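Local coordinates for N-acylhomoserine lactone dependent regulatory protein (Burkholderia cenocepacia, PDB 5L10) that probably regulates transcription as a LuxR-family, N-acylhomoserine lactone-dependent DNA-binding factor, represented here by its autoinducer-binding domain, at residues I8-D11 against C12-L16; E67-Y70 against V71-Y75; A104-H107 against D108-C111; D144-S147 against R148-P152; S157-A160 against H161-M165. All blocks are in the same frame, centred on the assembly; numbering follows the deposited sequence.

Contact 1: residues I8-D11 against C12-L16; sequences ILHD and CFDAL
The Phe13 ring meets Leu9 O at its edge, near the ring plane. The first torsion of Phe13 places CG anti to its carbonyl carbon (chi1 -84°), which brings the ring back beside the preceding turn. The same Leu9 O accepts the backbone N-H of Phe13 at 3.0 Å. The other flat group, the His10 imidazole, has Asp14 OD2 obliquely placed beside it. His10 NE2 and Asp14 OD2 are 4.2 Å apart, so the two are neighbours without a bond. Their backbones are bonded, Asp14 N to His10 O at 3.2 Å. Cys12 N to Ile8 O and Ala15 N to Asp11 O complete the run of i to i+4 bonds. Cys12 CB lies 3.5 Å from Leu9 O. Leu9 and Phe13 are buried and also touch Ser155 of helix 143-169. Leu9 packs on Ala151 of the second subunit, and Phe13 on Ala154 of that subunit. Ile8 and Ala15 reach helix 22-35. This is a regular alpha helix with one apolar side turned into a helical layer. Its place is the dimer-facing helical layer of the alpha-beta-alpha autoinducer-binding domain of LuxR proteins.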
loop_
_atom_site.group_PDB
_atom_site.type_symbol
_atom_site.label_atom_id
_atom_site.label_comp_id
_atom_site.label_asym_id
_atom_site.label_seq_id
_atom_site.Cartn_x
_atom_site.Cartn_y
_atom_site.Cartn_z
ATOM N N ILE A 8 -7.772 -3.223 16.121
ATOM C CA ILE A 8 -8.157 -1.958 15.500
ATOM C C ILE A 8 -8.193 -2.104 13.986
ATOM O O ILE A 8 -9.148 -1.683 13.322
ATOM C CB ILE A 8 -7.196 -0.835 15.933
ATOM C CG1 ILE A 8 -7.348 -0.543 17.427
ATOM C CG2 ILE A 8 -7.435 0.424 15.116
ATOM C CD1 ILE A 8 -6.212 0.272 18.005
ATOM N N LEU A 9 -7.156 -2.719 13.418
ATOM C CA LEU A 9 -7.092 -2.867 11.969
ATOM C C LEU A 9 -8.055 -3.936 11.471
ATOM O O LEU A 9 -8.614 -3.801 10.376
ATOM C CB LEU A 9 -5.664 -3.189 11.545
ATOM C CG LEU A 9 -4.654 -2.118 11.941
ATOM C CD1 LEU A 9 -3.244 -2.652 11.797
ATOM C CD2 LEU A 9 -4.851 -0.889 11.086
ATOM N N HIS A 10 -8.265 -4.994 12.255
ATOM C CA HIS A 10 -9.235 -6.012 11.865
ATOM C C HIS A 10 -10.622 -5.401 11.693
ATOM O O HIS A 10 -11.296 -5.644 10.686
ATOM C CB HIS A 10 -9.254 -7.150 12.887
ATOM C CG HIS A 10 -10.108 -8.313 12.482
ATOM N ND1 HIS A 10 -9.592 -9.452 11.899
ATOM C CD2 HIS A 10 -11.443 -8.516 12.583
ATOM C CE1 HIS A 10 -10.574 -10.304 11.655
ATOM N NE2 HIS A 10 -11.707 -9.759 12.060
ATOM N N ASP A 11 -11.060 -4.580 12.656
ATOM C CA ASP A 11 -12.387 -3.975 12.538
ATOM C C ASP A 11 -12.446 -2.982 11.386
ATOM O O ASP A 11 -13.498 -2.828 10.754
ATOM C CB ASP A 11 -12.792 -3.281 13.843
ATOM C CG ASP A 11 -12.979 -4.250 14.995
ATOM O OD1 ASP A 11 -13.934 -4.073 15.782
ATOM O OD2 ASP A 11 -12.163 -5.182 15.128
ATOM N N CYS A 12 -11.332 -2.308 11.101
ATOM C CA CYS A 12 -11.287 -1.363 9.992
ATOM C C CYS A 12 -11.490 -2.075 8.662
ATOM O O CYS A 12 -12.312 -1.654 7.839
ATOM C CB CYS A 12 -9.954 -0.610 10.001
ATOM S SG CYS A 12 -9.798 0.671 8.728
ATOM N N PHE A 13 -10.753 -3.164 8.435
ATOM C CA PHE A 13 -10.801 -3.821 7.136
ATOM C C PHE A 13 -12.130 -4.525 6.898
ATOM O O PHE A 13 -12.583 -4.611 5.752
ATOM C CB PHE A 13 -9.634 -4.794 6.998
ATOM C CG PHE A 13 -8.370 -4.135 6.541
ATOM C CD1 PHE A 13 -8.008 -4.149 5.203
ATOM C CD2 PHE A 13 -7.565 -3.458 7.440
ATOM C CE1 PHE A 13 -6.850 -3.524 4.777
ATOM C CE2 PHE A 13 -6.413 -2.833 7.020
ATOM C CZ PHE A 13 -6.053 -2.866 5.689
ATOM N N ASP A 14 -12.775 -5.021 7.952
ATOM C CA ASP A 14 -14.104 -5.589 7.768
ATOM C C ASP A 14 -15.107 -4.510 7.387
ATOM O O ASP A 14 -15.964 -4.731 6.523
ATOM C CB ASP A 14 -14.544 -6.329 9.029
ATOM C CG ASP A 14 -14.249 -7.816 8.961
ATOM O OD1 ASP A 14 -13.299 -8.208 8.248
ATOM O OD2 ASP A 14 -14.973 -8.595 9.616
ATOM N N ALA A 15 -15.008 -3.331 8.007
ATOM C CA ALA A 15 -15.878 -2.225 7.624
ATOM C C ALA A 15 -15.618 -1.784 6.190
ATOM O O ALA A 15 -16.545 -1.357 5.493
ATOM C CB ALA A 15 -15.693 -1.051 8.585
ATOM N N LEU A 16 -14.371 -1.893 5.728
ATOM C CA LEU A 16 -14.043 -1.487 4.368
ATOM C C LEU A 16 -14.576 -2.459 3.327
ATOM O O LEU A 16 -14.647 -2.101 2.148
ATOM C CB LEU A 16 -12.528 -1.331 4.216
ATOM C CG LEU A 16 -11.904 -0.169 4.994
ATOM C CD1 LEU A 16 -10.412 -0.095 4.746
ATOM C CD2 LEU A 16 -12.573 1.144 4.629
#

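Contact 2: residues E67-Y70 against V71-Y75; sequences EHRY and VKFGY. With GOL (glycerol), chain I.
Tyr70 and Tyr75 make the main aromatic contact, in which the edge of Tyr75 points toward the face of Tyr70 in an offset edge-to-face pair. Their planes stand at 80° and the centroids are 5.9 Å apart. Tyr75 has CG anti to its carbonyl carbon (chi1 -75°), which sets the ring edge against Tyr70. Tyr75 CB adds a CH-pi contact over that face, 3.7 Å from the centroid of the Tyr70 ring. Phe73 CE2 lies over one face of the Arg69 guanidinium, toward its rim, and is 4.1 Å from Arg69 CB.

The backbone bonds close the helix. Lys72 N binds His68 O and Phe73 N binds Arg69 O. Tyr75 N then reaches back to Tyr70 O at 3.1 Å, and Gly74 N to Val71 O. With the positive phi of Gly74 (65°), this is a Schellman motif.

His68 and Lys72 meet at the surface. The aliphatic part of Lys72 packs beside the His68 ring, CD 3.8 Å from NE2. Lys72 NZ binds O1 of a glycerol, probably from the crystallisation liquor, at 3.0 Å. His68 NE2 makes a weak bond to the same O1.

Further in, Arg69 NH2 forms a salt bridge with Asp108 OD1, and Tyr70 OH bonds Asp79. The Tyr70 ring packs on Trp66, strand 56-60 and Phe105, and Tyr75 meets Phe105 edge-to-face. The end of helix 64-72 is thus held between the sheet and helix 103-111.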
loop_
_atom_site.group_PDB
_atom_site.type_symbol
_atom_site.label_atom_id
_atom_site.label_comp_id
_atom_site.label_asym_id
_atom_site.label_seq_id
_atom_site.Cartn_x
_atom_site.Cartn_y
_atom_site.Cartn_z
ATOM N N GLU A 67 -7.890 23.858 6.070
ATOM C CA GLU A 67 -8.117 23.647 4.646
ATOM C C GLU A 67 -8.460 24.956 3.948
ATOM O O GLU A 67 -7.996 25.212 2.830
ATOM C CB GLU A 67 -9.226 22.619 4.424
ATOM C CG GLU A 67 -9.529 22.379 2.951
ATOM C CD GLU A 67 -10.721 21.470 2.725
ATOM O OE1 GLU A 67 -11.250 20.914 3.712
ATOM O OE2 GLU A 67 -11.127 21.311 1.554
ATOM N N HIS A 68 -9.263 25.804 4.599
ATOM C CA HIS A 68 -9.621 27.092 4.011
ATOM C C HIS A 68 -8.383 27.923 3.703
ATOM O O HIS A 68 -8.300 28.560 2.647
ATOM C CB HIS A 68 -10.557 27.856 4.948
ATOM C CG HIS A 68 -10.802 29.275 4.534
ATOM N ND1 HIS A 68 -11.786 29.632 3.636
ATOM C CD2 HIS A 68 -10.192 30.427 4.898
ATOM C CE1 HIS A 68 -11.770 30.942 3.466
ATOM N NE2 HIS A 68 -10.812 31.449 4.220
ATOM N N ARG A 69 -7.407 27.929 4.612
ATOM C CA ARG A 69 -6.172 28.657 4.354
ATOM C C ARG A 69 -5.262 27.891 3.406
ATOM O O ARG A 69 -4.525 28.507 2.628
ATOM C CB ARG A 69 -5.469 28.964 5.675
ATOM C CG ARG A 69 -6.303 29.860 6.578
ATOM C CD ARG A 69 -5.966 29.658 8.037
ATOM N NE ARG A 69 -4.690 30.261 8.398
ATOM C CZ ARG A 69 -4.560 31.501 8.855
ATOM N NH1 ARG A 69 -5.631 32.269 9.000
ATOM N NH2 ARG A 69 -3.362 31.975 9.169
ATOM N N TYR A 70 -5.318 26.556 3.445
ATOM C CA TYR A 70 -4.623 25.746 2.451
ATOM C C TYR A 70 -5.083 26.084 1.037
ATOM O O TYR A 70 -4.298 25.991 0.087
ATOM C CB TYR A 70 -4.847 24.260 2.750
ATOM C CG TYR A 70 -4.013 23.316 1.911
ATOM C CD1 TYR A 70 -2.787 22.851 2.367
ATOM C CD2 TYR A 70 -4.460 22.878 0.672
ATOM C CE1 TYR A 70 -2.024 21.989 1.603
ATOM C CE2 TYR A 70 -3.706 22.018 -0.095
ATOM C CZ TYR A 70 -2.489 21.575 0.374
ATOM O OH TYR A 70 -1.739 20.715 -0.392
ATOM N N VAL A 71 -6.342 26.485 0.877
ATOM C CA VAL A 71 -6.884 26.795 -0.441
ATOM C C VAL A 71 -6.600 28.237 -0.836
ATOM O O VAL A 71 -6.071 28.497 -1.920
ATOM C CB VAL A 71 -8.397 26.489 -0.476
ATOM C CG1 VAL A 71 -9.028 27.056 -1.736
ATOM C CG2 VAL A 71 -8.637 24.987 -0.402
ATOM N N LYS A 72 -6.937 29.198 0.032
ATOM C CA LYS A 72 -6.802 30.605 -0.331
ATOM C C LYS A 72 -5.347 31.035 -0.472
ATOM O O LYS A 72 -5.070 32.005 -1.186
ATOM C CB LYS A 72 -7.517 31.495 0.691
ATOM C CG LYS A 72 -6.723 31.776 1.955
ATOM C CD LYS A 72 -7.500 32.650 2.932
ATOM C CE LYS A 72 -7.658 34.065 2.410
ATOM N NZ LYS A 72 -8.282 34.971 3.419
ATOM N N PHE A 73 -4.415 30.340 0.175
ATOM C CA PHE A 73 -2.999 30.651 0.036
ATOM C C PHE A 73 -2.307 29.801 -1.022
ATOM O O PHE A 73 -1.092 29.936 -1.202
ATOM C CB PHE A 73 -2.278 30.488 1.380
ATOM C CG PHE A 73 -2.714 31.477 2.426
ATOM C CD1 PHE A 73 -3.256 32.699 2.058
ATOM C CD2 PHE A 73 -2.588 31.183 3.776
ATOM C CE1 PHE A 73 -3.664 33.611 3.017
ATOM C CE2 PHE A 73 -2.997 32.094 4.738
ATOM C CZ PHE A 73 -3.533 33.308 4.357
ATOM N N GLY A 74 -3.041 28.935 -1.716
ATOM C CA GLY A 74 -2.471 28.171 -2.816
ATOM C C GLY A 74 -1.397 27.187 -2.411
ATOM O O GLY A 74 -0.398 27.033 -3.125
ATOM N N TYR A 75 -1.588 26.496 -1.286
ATOM C CA TYR A 75 -0.546 25.620 -0.762
ATOM C C TYR A 75 -0.352 24.356 -1.589
ATOM O O TYR A 75 0.682 23.696 -1.445
ATOM C CB TYR A 75 -0.855 25.244 0.685
ATOM C CG TYR A 75 -0.589 26.355 1.671
ATOM C CD1 TYR A 75 0.233 27.424 1.334
ATOM C CD2 TYR A 75 -1.155 26.337 2.937
ATOM C CE1 TYR A 75 0.480 28.443 2.230
ATOM C CE2 TYR A 75 -0.913 27.353 3.841
ATOM C CZ TYR A 75 -0.095 28.402 3.482
ATOM O OH TYR A 75 0.148 29.417 4.377
HETATM C C1 GOL I . -11.709 35.509 4.014
HETATM O O1 GOL I . -10.902 34.751 4.887
HETATM C C2 GOL I . -12.530 34.576 3.129
HETATM O O2 GOL I . -13.851 34.490 3.621
HETATM C C3 GOL I . -12.553 35.097 1.695
HETATM O O3 GOL I . -11.238 35.151 1.189
#

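Contact 3: residues A104-H107 against D108-C111; sequences AFWH and DAAC
Trp106 and Ala109 meet on the packed side of the helix, where Trp106 CE3 lies 4.3 Å from Ala109 CB at an oblique angle to the indole. Phe105 presses on the same indole: its CD2 stands 3.8 Å above the plane, over the centre. All three are buried. The backbone behind them is firm. Ala110 N gives a nearly straight bond to Trp106 O at 2.9 Å, and Ala109 N binds Phe105 O at 3.1 Å. Earlier in the turn, Asp108 N to Ala104 O is weak at 3.3 Å.

The other side faces solvent and is looser. Here Cys111 SG sits over one face of the His107 imidazole, 4.1 Å from its centroid and 16° off the normal. His107 has CG anti to the backbone N (chi1 167°), which carries the ring along the helix toward Cys111. Asp108 lies between the two sides. Its OD1 is 3.6 Å from His107 CD2, and its strong partner is Arg69.

Trp106 packs on Trp94 of strand 92-95 and on Pro80 and Ile81 of helix 80-87. Ala109 touches Trp66, which joins helix 103-111 to helix 64-72.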
loop_
_atom_site.group_PDB
_atom_site.type_symbol
_atom_site.label_atom_id
_atom_site.label_comp_id
_atom_site.label_asym_id
_atom_site.label_seq_id
_atom_site.Cartn_x
_atom_site.Cartn_y
_atom_site.Cartn_z
ATOM N N ALA A 104 5.733 29.785 5.532
ATOM C CA ALA A 104 4.309 30.101 5.598
ATOM C C ALA A 104 3.463 28.841 5.729
ATOM O O ALA A 104 2.455 28.836 6.444
ATOM C CB ALA A 104 3.889 30.896 4.364
ATOM N N PHE A 105 3.858 27.763 5.050
ATOM C CA PHE A 105 3.077 26.530 5.090
ATOM C C PHE A 105 3.045 25.949 6.498
ATOM O O PHE A 105 1.973 25.728 7.074
ATOM C CB PHE A 105 3.654 25.522 4.095
ATOM C CG PHE A 105 2.945 24.197 4.085
ATOM C CD1 PHE A 105 1.855 23.987 3.257
ATOM C CD2 PHE A 105 3.380 23.156 4.889
ATOM C CE1 PHE A 105 1.208 22.765 3.235
ATOM C CE2 PHE A 105 2.735 21.932 4.874
ATOM C CZ PHE A 105 1.649 21.737 4.045
ATOM N N TRP A 106 4.223 25.700 7.074
ATOM C CA TRP A 106 4.289 25.095 8.398
ATOM C C TRP A 106 3.738 26.020 9.479
ATOM O O TRP A 106 3.238 25.539 10.503
ATOM C CB TRP A 106 5.730 24.695 8.710
ATOM C CG TRP A 106 6.261 23.623 7.801
ATOM C CD1 TRP A 106 7.302 23.729 6.923
ATOM C CD2 TRP A 106 5.769 22.281 7.681
ATOM N NE1 TRP A 106 7.489 22.535 6.267
ATOM C CE2 TRP A 106 6.563 21.630 6.714
ATOM C CE3 TRP A 106 4.735 21.567 8.295
ATOM C CZ2 TRP A 106 6.353 20.300 6.348
ATOM C CZ3 TRP A 106 4.529 20.249 7.931
ATOM C CH2 TRP A 106 5.335 19.628 6.967
ATOM N N HIS A 107 3.823 27.339 9.273
ATOM C CA HIS A 107 3.251 28.287 10.227
ATOM C C HIS A 107 1.757 28.046 10.409
ATOM O O HIS A 107 1.268 27.915 11.536
ATOM C CB HIS A 107 3.518 29.718 9.752
ATOM C CG HIS A 107 2.719 30.763 10.469
ATOM N ND1 HIS A 107 3.109 31.300 11.678
ATOM C CD2 HIS A 107 1.561 31.383 10.138
ATOM C CE1 HIS A 107 2.222 32.200 12.064
ATOM N NE2 HIS A 107 1.272 32.269 11.149
ATOM N N ASP A 108 1.021 27.966 9.300
ATOM C CA ASP A 108 -0.416 27.730 9.373
ATOM C C ASP A 108 -0.727 26.328 9.892
ATOM O O ASP A 108 -1.685 26.141 10.650
ATOM C CB ASP A 108 -1.045 27.954 7.999
ATOM C CG ASP A 108 -1.081 29.417 7.609
ATOM O OD1 ASP A 108 -1.432 30.251 8.472
ATOM O OD2 ASP A 108 -0.758 29.738 6.446
ATOM N N ALA A 109 0.072 25.335 9.495
ATOM C CA ALA A 109 -0.131 23.975 9.985
ATOM C C ALA A 109 -0.000 23.911 11.503
ATOM O O ALA A 109 -0.877 23.378 12.193
ATOM C CB ALA A 109 0.863 23.027 9.314
ATOM N N ALA A 110 1.091 24.461 12.042
ATOM C CA ALA A 110 1.296 24.454 13.486
ATOM C C ALA A 110 0.195 25.211 14.220
ATOM O O ALA A 110 -0.166 24.845 15.345
ATOM C CB ALA A 110 2.664 25.047 13.822
ATOM N N CYS A 111 -0.356 26.259 13.603
ATOM C CA CYS A 111 -1.379 27.057 14.269
ATOM C C CYS A 111 -2.705 26.321 14.414
ATOM O O CYS A 111 -3.551 26.755 15.202
ATOM C CB CYS A 111 -1.605 28.367 13.511
ATOM S SG CYS A 111 -0.282 29.590 13.682
#

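Contact 4: residues D144-S147 against R148-P152; sequences DEIS and RLRAP
The turn from Asp144 to Leu149 is loosely bonded: Leu149 N makes weak bonds at 3.1 Å to both Glu145 O and Ile146 O, and the helix is kinked at Ala151 and Pro152. Ala151 N has no bond to the turn before, and Pro152 has no N-H to give. Arg148 N to Asp144 O is also weak. Arg150 stretches out from CG to NE and turns its guanidinium back over the first segment. Ile146 CG2 lies over one face of that group, toward its rim. Water 1 lies at the guanidinium edge, in plane. It accepts from Arg150 NH1 at 2.8 Å and donates to Ser147 O at 3.0 Å, so it bridges side chain and backbone. The Arg148 chain is bent, and its guanidinium takes Glu145 CG over one face. Glu145 OE2 and Arg148 NH2 are 4.6 Å apart, and the oxygen lies well out of the guanidinium plane. Any attraction is probably one of charge alone. Ser147 OG bonds His10 NE2, and Ala151 O bonds Ser155 OG, both of the second subunit. Leu149 packs inward on Phe38 and Leu141. The arrangement is a kinked helix lying on the dimer interface of the autoinducer-binding domain.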
loop_
_atom_site.group_PDB
_atom_site.type_symbol
_atom_site.label_atom_id
_atom_site.label_comp_id
_atom_site.label_asym_id
_atom_site.label_seq_id
_atom_site.Cartn_x
_atom_site.Cartn_y
_atom_site.Cartn_z
ATOM N N ASP A 144 10.956 4.903 19.147
ATOM C CA ASP A 144 10.450 3.629 19.646
ATOM C C ASP A 144 8.962 3.465 19.359
ATOM O O ASP A 144 8.500 2.343 19.119
ATOM C CB ASP A 144 10.726 3.514 21.145
ATOM C CG ASP A 144 10.849 2.077 21.608
ATOM O OD1 ASP A 144 11.850 1.422 21.246
ATOM O OD2 ASP A 144 9.957 1.607 22.346
ATOM N N GLU A 145 8.200 4.563 19.383
ATOM C CA GLU A 145 6.792 4.494 19.004
ATOM C C GLU A 145 6.634 4.383 17.494
ATOM O O GLU A 145 5.703 3.732 17.007
ATOM C CB GLU A 145 6.039 5.717 19.528
ATOM C CG GLU A 145 5.672 5.659 21.003
ATOM C CD GLU A 145 4.921 6.900 21.460
ATOM O OE1 GLU A 145 5.252 8.005 20.978
ATOM O OE2 GLU A 145 3.995 6.773 22.290
ATOM N N ILE A 146 7.528 5.024 16.738
ATOM C CA ILE A 146 7.494 4.896 15.284
ATOM C C ILE A 146 7.736 3.450 14.875
ATOM O O ILE A 146 7.041 2.909 14.007
ATOM C CB ILE A 146 8.522 5.844 14.637
ATOM C CG1 ILE A 146 8.183 7.298 14.959
ATOM C CG2 ILE A 146 8.564 5.631 13.134
ATOM C CD1 ILE A 146 9.172 8.287 14.391
ATOM N N SER A 147 8.717 2.799 15.505
ATOM C CA SER A 147 9.030 1.412 15.177
ATOM C C SER A 147 7.811 0.511 15.333
ATOM O O SER A 147 7.533 -0.324 14.464
ATOM C CB SER A 147 10.181 0.921 16.056
ATOM O OG SER A 147 10.284 -0.490 16.024
ATOM N N ARG A 148 7.063 0.675 16.425
ATOM C CA ARG A 148 5.907 -0.177 16.671
ATOM C C ARG A 148 4.703 0.198 15.816
ATOM O O ARG A 148 3.817 -0.642 15.617
ATOM C CB ARG A 148 5.540 -0.141 18.159
ATOM C CG ARG A 148 4.245 0.576 18.478
ATOM C CD ARG A 148 4.454 1.635 19.544
ATOM N NE ARG A 148 3.241 2.409 19.795
ATOM C CZ ARG A 148 2.589 2.427 20.953
ATOM N NH1 ARG A 148 3.038 1.719 21.980
ATOM N NH2 ARG A 148 1.493 3.163 21.084
ATOM N N LEU A 149 4.661 1.418 15.281
ATOM C CA LEU A 149 3.533 1.877 14.478
ATOM C C LEU A 149 3.735 1.698 12.980
ATOM O O LEU A 149 2.808 1.987 12.216
ATOM C CB LEU A 149 3.245 3.354 14.755
ATOM C CG LEU A 149 2.415 3.703 15.988
ATOM C CD1 LEU A 149 2.177 5.198 16.037
ATOM C CD2 LEU A 149 1.098 2.950 15.970
ATOM N N ARG A 150 4.909 1.241 12.538
ATOM C CA ARG A 150 5.155 1.106 11.104
ATOM C C ARG A 150 4.163 0.148 10.462
ATOM O O ARG A 150 3.468 0.505 9.503
ATOM C CB ARG A 150 6.589 0.640 10.853
ATOM C CG ARG A 150 7.600 1.757 10.879
ATOM C CD ARG A 150 8.871 1.368 10.151
ATOM N NE ARG A 150 9.838 2.459 10.179
ATOM C CZ ARG A 150 10.778 2.595 11.107
ATOM N NH1 ARG A 150 10.890 1.699 12.080
ATOM N NH2 ARG A 150 11.613 3.624 11.058
ATOM N N ALA A 151 4.082 -1.079 10.978
ATOM C CA ALA A 151 3.156 -2.063 10.419
ATOM C C ALA A 151 1.703 -1.606 10.468
ATOM O O ALA A 151 1.012 -1.729 9.441
ATOM C CB ALA A 151 3.345 -3.407 11.128
ATOM N N PRO A 152 1.169 -1.091 11.587
ATOM C CA PRO A 152 -0.228 -0.621 11.551
ATOM C C PRO A 152 -0.452 0.531 10.588
ATOM O O PRO A 152 -1.451 0.536 9.858
ATOM C CB PRO A 152 -0.493 -0.209 13.006
ATOM C CG PRO A 152 0.479 -1.000 13.800
ATOM C CD PRO A 152 1.709 -1.054 12.957
HETATM O O HOH W 1 9.707 -0.814 12.504
#

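Contact 5: residues S157-A160 against H161-M165; sequences SHAA and HAYLM
His161 N bonds Ser157 O at 3.1 Å, the first of a set of backbone hydrogen bonds. Ala162 N to His158 O and Tyr163 N to Ala159 O follow. Ala160 O then takes two donors. Leu164 N comes from above the carbonyl plane at 3.0 Å, 40° out of it. Met165 N, of a selenomethionine, lies nearly along the C=O axis at 2.9 Å. The i to i+5 bond marks the wider pi-type turn at residues 161-164.

Ring contacts come next. Ser157 O lies over one face of the His161 imidazole. His161 CG is anti to its carbonyl carbon (chi1 -60°), which folds the ring back over the carbonyl of Ser157. Ala162 CB sits 4.0 Å above one face of the His158 ring, toward its rim. Ala159 CB is 4.3 Å from Tyr163 CD2, and Ala159 O lies at the Tyr163 ring edge.

The polar ring ends are held by outside partners: His161 ND1 bonds Tyr43 OH, and Tyr163 OH bonds Gln17. His158 meets the ring of His120 of the second subunit. Ala159 and Tyr163 pack on helix 3-16, and Leu164 on helix 22-35. Ser157 meets the sheet at strand 116-123.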
loop_
_atom_site.group_PDB
_atom_site.type_symbol
_atom_site.label_atom_id
_atom_site.label_comp_id
_atom_site.label_asym_id
_atom_site.label_seq_id
_atom_site.Cartn_x
_atom_site.Cartn_y
_atom_site.Cartn_z
ATOM N N SER A 157 -2.369 2.658 5.354
ATOM C CA SER A 157 -1.968 3.297 4.108
ATOM C C SER A 157 -2.411 2.478 2.904
ATOM O O SER A 157 -2.933 3.021 1.924
ATOM C CB SER A 157 -0.458 3.499 4.103
ATOM O OG SER A 157 -0.047 4.067 2.883
ATOM N N HIS A 158 -2.200 1.161 2.956
ATOM C CA HIS A 158 -2.719 0.288 1.910
ATOM C C HIS A 158 -4.234 0.391 1.821
ATOM O O HIS A 158 -4.801 0.397 0.724
ATOM C CB HIS A 158 -2.291 -1.158 2.174
ATOM C CG HIS A 158 -3.046 -2.174 1.370
ATOM N ND1 HIS A 158 -4.318 -2.593 1.701
ATOM C CD2 HIS A 158 -2.703 -2.867 0.258
ATOM C CE1 HIS A 158 -4.729 -3.492 0.825
ATOM N NE2 HIS A 158 -3.767 -3.677 -0.062
ATOM N N ALA A 159 -4.905 0.479 2.970
ATOM C CA ALA A 159 -6.363 0.536 2.979
ATOM C C ALA A 159 -6.872 1.813 2.326
ATOM O O ALA A 159 -7.865 1.787 1.589
ATOM C CB ALA A 159 -6.883 0.425 4.411
ATOM N N ALA A 160 -6.213 2.942 2.590
ATOM C CA ALA A 160 -6.648 4.200 1.995
ATOM C C ALA A 160 -6.476 4.173 0.484
ATOM O O ALA A 160 -7.362 4.609 -0.261
ATOM C CB ALA A 160 -5.872 5.367 2.606
ATOM N N HIS A 161 -5.349 3.644 0.014
ATOM C CA HIS A 161 -5.079 3.632 -1.414
ATOM C C HIS A 161 -5.942 2.609 -2.142
ATOM O O HIS A 161 -6.266 2.801 -3.319
ATOM C CB HIS A 161 -3.596 3.363 -1.648
ATOM C CG HIS A 161 -2.699 4.391 -1.032
ATOM N ND1 HIS A 161 -3.041 5.725 -0.961
ATOM C CD2 HIS A 161 -1.484 4.283 -0.446
ATOM C CE1 HIS A 161 -2.070 6.394 -0.366
ATOM N NE2 HIS A 161 -1.114 5.542 -0.042
ATOM N N ALA A 162 -6.335 1.533 -1.461
ATOM C CA ALA A 162 -7.094 0.471 -2.107
ATOM C C ALA A 162 -8.600 0.653 -1.985
ATOM O O ALA A 162 -9.340 0.222 -2.878
ATOM C CB ALA A 162 -6.700 -0.890 -1.529
ATOM N N TYR A 163 -9.075 1.283 -0.910
ATOM C CA TYR A 163 -10.505 1.382 -0.660
ATOM C C TYR A 163 -11.058 2.798 -0.728
ATOM O O TYR A 163 -12.257 2.956 -0.975
ATOM C CB TYR A 163 -10.849 0.788 0.714
ATOM C CG TYR A 163 -10.573 -0.693 0.825
ATOM C CD1 TYR A 163 -11.551 -1.625 0.501
ATOM C CD2 TYR A 163 -9.338 -1.158 1.253
ATOM C CE1 TYR A 163 -11.305 -2.983 0.603
ATOM C CE2 TYR A 163 -9.083 -2.513 1.358
ATOM C CZ TYR A 163 -10.069 -3.420 1.033
ATOM O OH TYR A 163 -9.818 -4.768 1.134
ATOM N N LEU A 164 -10.235 3.823 -0.513
ATOM C CA LEU A 164 -10.704 5.204 -0.532
ATOM C C LEU A 164 -10.355 5.924 -1.830
ATOM O O LEU A 164 -11.241 6.484 -2.482
ATOM C CB LEU A 164 -10.129 5.973 0.666
ATOM C CG LEU A 164 -10.614 7.413 0.807
ATOM C CD1 LEU A 164 -12.121 7.432 0.925
ATOM C CD2 LEU A 164 -9.980 8.074 2.011
HETATM N N MSE A 165 -9.084 5.923 -2.216
HETATM C CA MSE A 165 -8.650 6.597 -3.435
HETATM C C MSE A 165 -9.454 6.216 -4.698
HETATM O O MSE A 165 -9.926 7.109 -5.406
HETATM C CB MSE A 165 -7.153 6.346 -3.668
HETATM C CG MSE A 165 -6.713 6.583 -5.101
HETATM SE SE MSE A 165 -4.792 6.824 -5.341
HETATM C CE MSE A 165 -4.146 5.177 -4.547
#

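How the contacts relate
From the N terminus, the contacts follow one another in series. Each is local, so none closes a long loop, and none nests in or crosses another. Contact 1 lies on helix 3-16. Contacts 2 and 3 lie on helices 64-72 and 103-111, which touch each other; the two contact centres are about 11 Å apart. Contacts 4 and 5 share helix 143-169, and their contact centres are about 19 Å apart. Contact 1 touches both, through Leu9 on Pro152 and Leu16 on Ala159, and all three reach the second subunit. Contacts 2 and 3 lie about 32 and 33 Å from contact 1, centre to centre, across the chain's centre. The antiparallel sheet separates the two helical groups.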